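PDB 5GIV: carboxypeptidase 1 from Deinococcus radiodurans str. R1, which probably acts as a zinc-dependent carboxypeptidase of the M32 family, releasing amino acids one after another from the C-terminus of peptides with broad specificity. Local coordinates for residues P196-L201 / Y337-T342. Sequence-based numbering, arbitrary orientation.
Sequences PRTDFL and YRAVNT
A largely apolar van der Waals contact, with no hydrogen bond across it, seats residues 196-201, between helices 169-193 and 207-221, against the C-terminal end of helix 333-339. The methyl of A339 is its centre: CB lies 3.6 Å from the carbonyl O of R197, 3.7 Å from CZ at the tip of the F200 ring and 3.9 Å from L201 CD1. P196 lays its ring on the last turn, CG 3.4 Å from R338 O and 3.9 Å from T342 CG2, while the methyls of T198 and T342 meet tip to tip, CG2 to CG2 at 3.7 Å. R338 turns its bent chain to a salt bridge with E334. On the loop, R197 forms a side-on salt bridge with D199, NE meeting OD2 at 2.7 Å from above the carboxylate plane and NH2 the syn lone pair of OD1; one guanidinium face lies against F200 CD2. N341 ties the helix end: ND2 makes a bent hydrogen bond to Y337 O at 2.9 Å and another to R308 O, and OD1 is hydrogen-bonded to K496 NZ. The contact is peripheral, away from the metal, but L201 also touches P257 and T258 of helix 257-275, which carries the zinc-binding HExxH motif of this mainly helical M32 metallopeptidase fold.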
loop_
_atom_site.group_PDB
_atom_site.type_symbol
_atom_site.label_atom_id
_atom_site.label_comp_id
_atom_site.label_asym_id
_atom_site.label_seq_id
_atom_site.Cartn_x
_atom_site.Cartn_y
_atom_site.Cartn_z
ATOM N N PRO A 196 25.939 -31.880 -9.534
ATOM C CA PRO A 196 25.268 -32.775 -8.591
ATOM C C PRO A 196 23.849 -33.055 -9.059
ATOM O O PRO A 196 23.321 -32.402 -9.958
ATOM C CB PRO A 196 25.279 -31.982 -7.286
ATOM C CG PRO A 196 25.252 -30.536 -7.750
ATOM C CD PRO A 196 26.073 -30.510 -9.013
ATOM N N ARG A 197 23.211 -34.021 -8.406
ATOM C CA ARG A 197 21.831 -34.325 -8.748
ATOM C C ARG A 197 20.946 -33.129 -8.426
ATOM O O ARG A 197 21.106 -32.485 -7.390
ATOM C CB ARG A 197 21.357 -35.567 -7.990
ATOM C CG ARG A 197 19.916 -35.942 -8.302
ATOM C CD ARG A 197 19.380 -37.068 -7.431
ATOM N NE ARG A 197 17.966 -37.284 -7.700
ATOM C CZ ARG A 197 17.117 -37.868 -6.863
ATOM N NH1 ARG A 197 17.538 -38.321 -5.682
ATOM N NH2 ARG A 197 15.840 -37.992 -7.205
ATOM N N THR A 198 20.020 -32.814 -9.331
ATOM C CA THR A 198 19.106 -31.694 -9.127
ATOM C C THR A 198 17.649 -32.013 -9.437
ATOM O O THR A 198 16.783 -31.189 -9.119
ATOM C CB THR A 198 19.522 -30.475 -9.980
ATOM O OG1 THR A 198 19.521 -30.839 -11.363
ATOM C CG2 THR A 198 20.907 -29.952 -9.595
ATOM N N ASP A 199 17.342 -33.178 -10.015
ATOM C CA ASP A 199 15.994 -33.421 -10.530
ATOM C C ASP A 199 14.925 -33.348 -9.445
ATOM O O ASP A 199 13.770 -33.036 -9.743
ATOM C CB ASP A 199 15.931 -34.790 -11.209
ATOM C CG ASP A 199 16.179 -35.933 -10.228
ATOM O OD1 ASP A 199 15.240 -36.305 -9.495
ATOM O OD2 ASP A 199 17.316 -36.452 -10.187
ATOM N N PHE A 200 15.271 -33.637 -8.187
ATOM C CA PHE A 200 14.253 -33.602 -7.141
ATOM C C PHE A 200 13.716 -32.196 -6.921
ATOM O O PHE A 200 12.632 -32.043 -6.349
ATOM C CB PHE A 200 14.795 -34.173 -5.824
ATOM C CG PHE A 200 16.053 -33.521 -5.359
ATOM C CD1 PHE A 200 16.007 -32.382 -4.574
ATOM C CD2 PHE A 200 17.282 -34.046 -5.705
ATOM C CE1 PHE A 200 17.161 -31.771 -4.160
ATOM C CE2 PHE A 200 18.436 -33.450 -5.291
ATOM C CZ PHE A 200 18.383 -32.308 -4.517
ATOM N N LEU A 201 14.455 -31.168 -7.347
ATOM C CA LEU A 201 13.954 -29.798 -7.269
ATOM C C LEU A 201 12.809 -29.534 -8.239
ATOM O O LEU A 201 12.122 -28.518 -8.094
ATOM C CB LEU A 201 15.091 -28.809 -7.527
ATOM C CG LEU A 201 16.235 -28.885 -6.504
ATOM C CD1 LEU A 201 17.412 -27.995 -6.919
ATOM C CD2 LEU A 201 15.740 -28.541 -5.108
ATOM N N TYR A 337 22.267 -29.625 -0.166
ATOM C CA TYR A 337 23.331 -28.627 -0.107
ATOM C C TYR A 337 24.067 -28.514 -1.436
ATOM O O TYR A 337 24.406 -27.406 -1.872
ATOM C CB TYR A 337 24.315 -28.950 1.018
ATOM C CG TYR A 337 25.659 -28.276 0.842
ATOM C CD1 TYR A 337 25.819 -26.923 1.078
ATOM C CD2 TYR A 337 26.768 -29.003 0.424
ATOM C CE1 TYR A 337 27.046 -26.307 0.906
ATOM C CE2 TYR A 337 28.001 -28.402 0.254
ATOM C CZ TYR A 337 28.137 -27.058 0.495
ATOM O OH TYR A 337 29.367 -26.466 0.322
ATOM N N ARG A 338 24.341 -29.638 -2.092
ATOM C CA ARG A 338 25.052 -29.548 -3.361
ATOM C C ARG A 338 24.166 -28.966 -4.455
ATOM O O ARG A 338 24.660 -28.253 -5.335
ATOM C CB ARG A 338 25.581 -30.917 -3.778
ATOM C CG ARG A 338 26.476 -31.564 -2.743
ATOM C CD ARG A 338 26.773 -33.012 -3.113
ATOM N NE ARG A 338 28.087 -33.151 -3.726
ATOM C CZ ARG A 338 29.191 -33.425 -3.039
ATOM N NH1 ARG A 338 29.121 -33.601 -1.721
ATOM N NH2 ARG A 338 30.360 -33.531 -3.664
ATOM N N ALA A 339 22.863 -29.241 -4.406
ATOM C CA ALA A 339 21.979 -28.824 -5.483
ATOM C C ALA A 339 21.790 -27.315 -5.538
ATOM O O ALA A 339 21.481 -26.781 -6.610
ATOM C CB ALA A 339 20.626 -29.510 -5.336
ATOM N N VAL A 340 21.978 -26.608 -4.419
ATOM C CA VAL A 340 21.844 -25.156 -4.415
ATOM C C VAL A 340 23.131 -24.469 -4.844
ATOM O O VAL A 340 23.211 -23.236 -4.784
ATOM C CB VAL A 340 21.403 -24.604 -3.038
ATOM C CG1 VAL A 340 20.170 -25.350 -2.507
ATOM C CG2 VAL A 340 22.552 -24.598 -2.041
ATOM N N ASN A 341 24.165 -25.227 -5.196
ATOM C CA ASN A 341 25.468 -24.693 -5.566
ATOM C C ASN A 341 25.922 -25.215 -6.921
ATOM O O ASN A 341 27.108 -25.481 -7.133
ATOM C CB ASN A 341 26.522 -25.011 -4.506
ATOM C CG ASN A 341 26.286 -24.276 -3.203
ATOM O OD1 ASN A 341 26.381 -23.049 -3.148
ATOM N ND2 ASN A 341 26.010 -25.024 -2.136
ATOM N N THR A 342 24.998 -25.381 -7.862
ATOM C CA THR A 342 25.406 -25.726 -9.213
ATOM C C THR A 342 25.947 -24.502 -9.943
ATOM O O THR A 342 25.681 -23.358 -9.574
ATOM C CB THR A 342 24.242 -26.320 -10.002
ATOM O OG1 THR A 342 23.356 -25.266 -10.402
ATOM C CG2 THR A 342 23.510 -27.408 -9.217
#